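Local atomic coordinates of subtilisin-like protein (Prochloron didemni, PDB entry 3ZXY), a protein that probably acts as a serine endopeptidase of the subtilisin family, the crystallised piece being the protease domain of the longer PatA protein. Residues L223-E233 against G271-G279. The protein carries 1 engineered substitution. Numbering follows the deposited sequence. Where two conformers were deposited one is given.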
ATOM      1  N   LEU A 223       8.502  -6.040  -4.847  1.00 10.78           N
ATOM      2  CA  LEU A 223       9.857  -6.532  -5.052  1.00 10.96           C
ATOM      3  C   LEU A 223       9.986  -8.006  -4.671  1.00 10.89           C
ATOM      4  O   LEU A 223      10.700  -8.744  -5.344  1.00 10.94           O
ATOM      5  CB  LEU A 223      10.874  -5.691  -4.284  1.00 11.21           C
ATOM      6  CG  LEU A 223      10.983  -4.233  -4.737  1.00 11.49           C
ATOM      7  CD1 LEU A 223      12.017  -3.532  -3.878  1.00 11.85           C
ATOM      8  CD2 LEU A 223      11.356  -4.127  -6.218  1.00 12.76           C
ATOM      9  N   LEU A 224       9.305  -8.431  -3.615  1.00 10.02           N
ATOM     10  CA  LEU A 224       9.330  -9.854  -3.240  1.00 10.31           C
ATOM     11  C   LEU A 224       8.638 -10.723  -4.298  1.00 10.87           C
ATOM     12  O   LEU A 224       9.142 -11.785  -4.660  1.00 11.20           O
ATOM     13  CB  LEU A 224       8.731 -10.049  -1.849  1.00 10.11           C
ATOM     14  CG  LEU A 224       9.604  -9.513  -0.709  1.00 10.03           C
ATOM     15  CD1 LEU A 224       8.762  -9.361   0.556  1.00 10.35           C
ATOM     16  CD2 LEU A 224      10.802 -10.433  -0.457  1.00 10.88           C
ATOM     17  N   LEU A 225       7.499 -10.284  -4.816  1.00 10.99           N
ATOM     18  CA  LEU A 225       6.871 -10.974  -5.945  1.00 11.71           C
ATOM     19  C   LEU A 225       7.785 -11.014  -7.160  1.00 12.32           C
ATOM     20  O   LEU A 225       7.847 -12.010  -7.863  1.00 13.08           O
ATOM     21  CB  LEU A 225       5.541 -10.316  -6.320  1.00 12.01           C
ATOM     22  CG  LEU A 225       4.408 -10.421  -5.312  1.00 11.86           C
ATOM     23  CD1 LEU A 225       3.262  -9.508  -5.745  1.00 12.52           C
ATOM     24  CD2 LEU A 225       3.942 -11.866  -5.215  1.00 12.79           C
ATOM     25  N   SER A 226       8.482  -9.917  -7.422  1.00 12.68           N
ATOM     26  CA  SER A 226       9.385  -9.847  -8.557  1.00 13.71           C
ATOM     27  C   SER A 226      10.511 -10.872  -8.393  1.00 14.06           C
ATOM     28  O   SER A 226      10.931 -11.521  -9.360  1.00 15.06           O
ATOM     29  CB  SER A 226       9.935  -8.433  -8.690  1.00 13.95           C
ATOM     30  OG  SER A 226       8.881  -7.523  -9.001  1.00 14.36           O
ATOM     31  N   GLU A 227      10.969 -11.029  -7.158  1.00 13.90           N
ATOM     32  CA  GLU A 227      11.972 -12.046  -6.865  1.00 14.74           C
ATOM     33  C   GLU A 227      11.439 -13.456  -7.101  1.00 14.83           C
ATOM     34  O   GLU A 227      12.156 -14.312  -7.605  1.00 15.17           O
ATOM     35  CB  GLU A 227      12.480 -11.883  -5.433  1.00 15.24           C
ATOM     36  CG  GLU A 227      13.846 -12.517  -5.220  1.00 16.86           C
ATOM     37  CD  GLU A 227      14.944 -11.822  -6.014  1.00 19.27           C
ATOM     38  OE1 GLU A 227      14.839 -10.592  -6.277  1.00 21.15           O
ATOM     39  OE2 GLU A 227      15.924 -12.501  -6.382  1.00 21.69           O
ATOM     40  N   GLN A 228      10.192 -13.717  -6.726  1.00 14.34           N
ATOM     41  CA  GLN A 228       9.598 -15.009  -7.005  1.00 15.20           C
ATOM     42  C   GLN A 228       9.628 -15.302  -8.496  1.00 16.15           C
ATOM     43  O   GLN A 228      10.004 -16.404  -8.906  1.00 16.84           O
ATOM     44  CB  GLN A 228       8.166 -15.097  -6.462  1.00 14.92           C
ATOM     45  CG  GLN A 228       8.092 -15.151  -4.947  1.00 14.77           C
ATOM     46  CD  GLN A 228       6.675 -15.120  -4.408  1.00 15.59           C
ATOM     47  OE1 GLN A 228       5.777 -14.562  -5.015  1.00 15.13           O
ATOM     48  NE2 GLN A 228       6.483 -15.680  -3.212  1.00 16.78           N
ATOM     49  N   VAL A 229       9.242 -14.323  -9.320  1.00 16.32           N
ATOM     50  CA  VAL A 229       9.262 -14.495 -10.775  1.00 17.80           C
ATOM     51  C   VAL A 229      10.686 -14.830 -11.262  1.00 18.59           C
ATOM     52  O   VAL A 229      10.894 -15.728 -12.082  1.00 19.47           O
ATOM     53  CB  VAL A 229       8.744 -13.237 -11.493  1.00 18.04           C
ATOM     54  CG1 VAL A 229       8.886 -13.347 -13.007  1.00 19.68           C
ATOM     55  CG2 VAL A 229       7.289 -12.997 -11.116  1.00 18.14           C
ATOM     56  N   ARG A 230      11.670 -14.098 -10.755  1.00 18.04           N
ATOM     57  CA  ARG A 230      13.051 -14.338 -11.153  1.00 19.20           C
ATOM     58  C   ARG A 230      13.476 -15.777 -10.842  1.00 19.44           C
ATOM     59  O   ARG A 230      14.208 -16.408 -11.614  1.00 20.27           O
ATOM     60  CB  ARG A 230      13.974 -13.379 -10.420  1.00 19.18           C
ATOM     61  CG  ARG A 230      15.415 -13.770 -10.570  1.00 20.46           C
ATOM     62  CD  ARG A 230      16.327 -12.757  -9.978  1.00 20.65           C
ATOM     63  NE  ARG A 230      17.685 -13.214 -10.176  1.00 21.72           N
ATOM     64  CZ  ARG A 230      18.482 -13.662  -9.221  1.00 21.45           C
ATOM     65  NH1 ARG A 230      18.077 -13.666  -7.959  1.00 21.51           N
ATOM     66  NH2 ARG A 230      19.710 -14.026  -9.531  1.00 21.61           N
ATOM     67  N   ARG A 231      13.009 -16.288  -9.711  1.00 18.57           N
ATOM     68  CA  ARG A 231      13.336 -17.642  -9.268  1.00 19.12           C
ATOM     69  C   ARG A 231      12.565 -18.729 -10.008  1.00 20.68           C
ATOM     70  O   ARG A 231      12.800 -19.913  -9.798  1.00 22.43           O
ATOM     71  CB  ARG A 231      13.110 -17.784  -7.769  1.00 18.09           C
ATOM     72  CG  ARG A 231      13.994 -16.861  -6.947  1.00 17.31           C
ATOM     73  CD  ARG A 231      13.578 -16.911  -5.490  1.00 16.44           C
ATOM     74  NE  ARG A 231      13.973 -18.170  -4.854  1.00 16.56           N
ATOM     75  CZ  ARG A 231      15.155 -18.396  -4.280  1.00 16.75           C
ATOM     76  NH1 ARG A 231      16.088 -17.453  -4.289  1.00 16.67           N
ATOM     77  NH2 ARG A 231      15.410 -19.569  -3.705  1.00 17.06           N
ATOM     78  N   GLY A 232      11.656 -18.335 -10.892  1.00 21.42           N
ATOM     79  CA  GLY A 232      10.857 -19.287 -11.649  1.00 23.31           C
ATOM     80  C   GLY A 232       9.612 -19.757 -10.928  1.00 24.40           C
ATOM     81  O   GLY A 232       8.996 -20.742 -11.350  1.00 25.93           O
ATOM     82  N   GLU A 233       9.217 -19.022  -9.880  1.00 24.00           N
ATOM     83  CA  GLU A 233       8.054 -19.351  -9.069  1.00 25.50           C
ATOM     84  C   GLU A 233       6.862 -18.583  -9.622  1.00 25.07           C
ATOM     85  O   GLU A 233       7.022 -17.488 -10.160  1.00 24.94           O
ATOM     86  CB  GLU A 233       8.219 -18.893  -7.619  1.00 26.95           C
ATOM     87  CG  GLU A 233       9.218 -19.614  -6.728  1.00 29.08           C
ATOM     88  CD  GLU A 233       9.178 -19.083  -5.287  1.00 30.63           C
ATOM     89  OE1 GLU A 233       8.080 -18.800  -4.749  1.00 32.33           O
ATOM     90  OE2 GLU A 233      10.252 -18.946  -4.658  1.00 33.11           O
ATOM     91  N   GLY A 271      15.428  -9.354   6.006  1.00 13.97           N
ATOM     92  CA  GLY A 271      14.935 -10.598   6.565  1.00 13.56           C
ATOM     93  C   GLY A 271      13.919 -11.302   5.683  1.00 12.66           C
ATOM     94  O   GLY A 271      13.928 -12.538   5.555  1.00 13.06           O
ATOM     95  N   ALA A 272      13.009 -10.530   5.109  1.00 11.70           N
ATOM     96  CA  ALA A 272      11.991 -11.079   4.232  1.00 11.03           C
ATOM     97  C   ALA A 272      12.644 -11.725   3.011  1.00 11.18           C
ATOM     98  O   ALA A 272      12.270 -12.822   2.617  1.00 11.62           O
ATOM     99  CB  ALA A 272      11.004  -9.989   3.807  1.00 10.82           C
ATOM    100  N   PHE A 273      13.631 -11.048   2.435  1.00 11.61           N
ATOM    101  CA  PHE A 273      14.320 -11.602   1.276  1.00 12.32           C
ATOM    102  C   PHE A 273      15.089 -12.855   1.667  1.00 12.73           C
ATOM    103  O   PHE A 273      15.084 -13.833   0.929  1.00 12.72           O
ATOM    104  CB  PHE A 273      15.233 -10.570   0.631  1.00 13.11           C
ATOM    105  CG  PHE A 273      14.541  -9.757  -0.427  1.00 13.49           C
ATOM    106  CD1 PHE A 273      13.843  -8.610  -0.104  1.00 14.23           C
ATOM    107  CD2 PHE A 273      14.608 -10.146  -1.766  1.00 14.49           C
ATOM    108  CE1 PHE A 273      13.206  -7.868  -1.093  1.00 14.21           C
ATOM    109  CE2 PHE A 273      13.985  -9.404  -2.747  1.00 14.80           C
ATOM    110  CZ  PHE A 273      13.282  -8.274  -2.406  1.00 14.48           C
ATOM    111  N   THR A 274      15.768 -12.829   2.808  1.00 13.09           N
ATOM    112  CA  THR A 274      16.538 -14.016   3.242  1.00 13.98           C
ATOM    113  C   THR A 274      15.627 -15.235   3.402  1.00 13.58           C
ATOM    114  O   THR A 274      15.990 -16.350   3.028  1.00 13.65           O
ATOM    115  CB  THR A 274      17.291 -13.711   4.542  1.00 15.04           C
ATOM    116  OG1 THR A 274      18.273 -12.705   4.248  1.00 16.42           O
ATOM    117  CG2 THR A 274      18.011 -14.969   5.102  1.00 16.50           C
ATOM    118  N   LEU A 275      14.447 -15.026   3.966  1.00 13.16           N
ATOM    119  CA  LEU A 275      13.486 -16.122   4.156  0.50 13.31           C
ATOM    120  C   LEU A 275      12.975 -16.632   2.823  1.00 13.21           C
ATOM    121  O   LEU A 275      12.884 -17.827   2.620  1.00 13.61           O
ATOM    122  CB  LEU A 275      12.281 -15.731   5.017  0.50 13.37           C
ATOM    123  CG  LEU A 275      12.417 -15.853   6.523  0.50 13.87           C
ATOM    124  CD1 LEU A 275      11.075 -15.506   7.150  0.50 13.53           C
ATOM    125  CD2 LEU A 275      12.893 -17.242   6.934  0.50 14.75           C
ATOM    126  N   LEU A 276      12.662 -15.729   1.906  1.00 12.73           N
ATOM    127  CA  LEU A 276      12.221 -16.126   0.569  1.00 13.06           C
ATOM    128  C   LEU A 276      13.308 -16.940  -0.125  1.00 13.65           C
ATOM    129  O   LEU A 276      13.031 -18.004  -0.683  1.00 14.27           O
ATOM    130  CB  LEU A 276      11.851 -14.877  -0.248  1.00 13.45           C
ATOM    131  CG  LEU A 276      11.194 -15.080  -1.603  1.00 14.46           C
ATOM    132  CD1 LEU A 276      10.555 -13.744  -2.011  1.00 15.01           C
ATOM    133  CD2 LEU A 276      12.193 -15.553  -2.616  1.00 16.36           C
ATOM    134  N   LYS A 277      14.541 -16.455  -0.054  1.00 13.62           N
ATOM    135  CA  LYS A 277      15.633 -17.089  -0.772  1.00 14.48           C
ATOM    136  C   LYS A 277      15.985 -18.456  -0.203  1.00 14.22           C
ATOM    137  O   LYS A 277      16.397 -19.354  -0.945  1.00 14.53           O
ATOM    138  CB  LYS A 277      16.869 -16.188  -0.791  1.00 16.06           C
ATOM    139  CG  LYS A 277      16.629 -15.000  -1.695  1.00 17.60           C
ATOM    140  CD  LYS A 277      17.604 -13.866  -1.418  1.00 19.55           C
ATOM    141  CE  LYS A 277      18.974 -14.086  -2.007  1.00 22.51           C
ATOM    142  NZ  LYS A 277      19.657 -12.764  -2.034  1.00 25.42           N
ATOM    143  N   GLY A 278      15.843 -18.626   1.112  1.00 13.41           N
ATOM    144  CA  GLY A 278      16.180 -19.889   1.749  1.00 13.84           C
ATOM    145  C   GLY A 278      15.119 -20.973   1.620  1.00 13.84           C
ATOM    146  O   GLY A 278      15.454 -22.173   1.700  1.00 14.11           O
ATOM    147  N   GLY A 279      13.872 -20.559   1.418  1.00 13.53           N
ATOM    148  CA  GLY A 279      12.751 -21.487   1.346  1.00 14.33           C
ATOM    149  C   GLY A 279      12.293 -21.991   2.699  1.00 14.84           C
ATOM    150  O   GLY A 279      11.509 -22.942   2.756  1.00 15.71           O
TER
HETATM  151  O   HOH W   1      18.064 -11.867  -4.343  1.00 37.49           O
HETATM  152  O   HOH W   2      10.822 -19.032  -1.609  1.00 37.88           O
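Leu224 packs against three residues of helix 269-278, and its CB lies 4.1 Å from Leu276 CD1. CG comes near Phe273 CE1 and the methyls diverge: CD1 rests on Ala272 CB, whose small side chain suits this approach, while CD2 sits over the centre of the Phe273 ring, 3.5 Å from the centroid and 12° off the normal, a CH-pi contact. A flat ring suits this place, its edge being met in plane by Leu223 CB and by Glu227 OE1, 3.8 Å from Phe273 CE2. An alanine in place of Phe273 is likely to strip Leu224 CD2 of its aromatic platform and open a gap beside Glu227. In this subtilisin-like fold segments 223-230 and 271-278 run nearly parallel, crossing at -23°, with helix 237-247 touching both through Leu224 and Ala272. Leu276, with CG anti to the backbone N (chi1 -172°), reaches toward the facing helix: CD1 touches Leu224 CD2 and CD2 meets Arg231 CD at 3.5 Å. Arginine suits this margin because its aliphatic part covers the leucine while one guanidinium face lies over Lys277 CA, in the last turn of helix 269-278. One water joins Leu276 O to Glu233 OE2; another links Lys277 NZ, weakly, to Glu227 OE2, salt-bridged to Arg230 NH1.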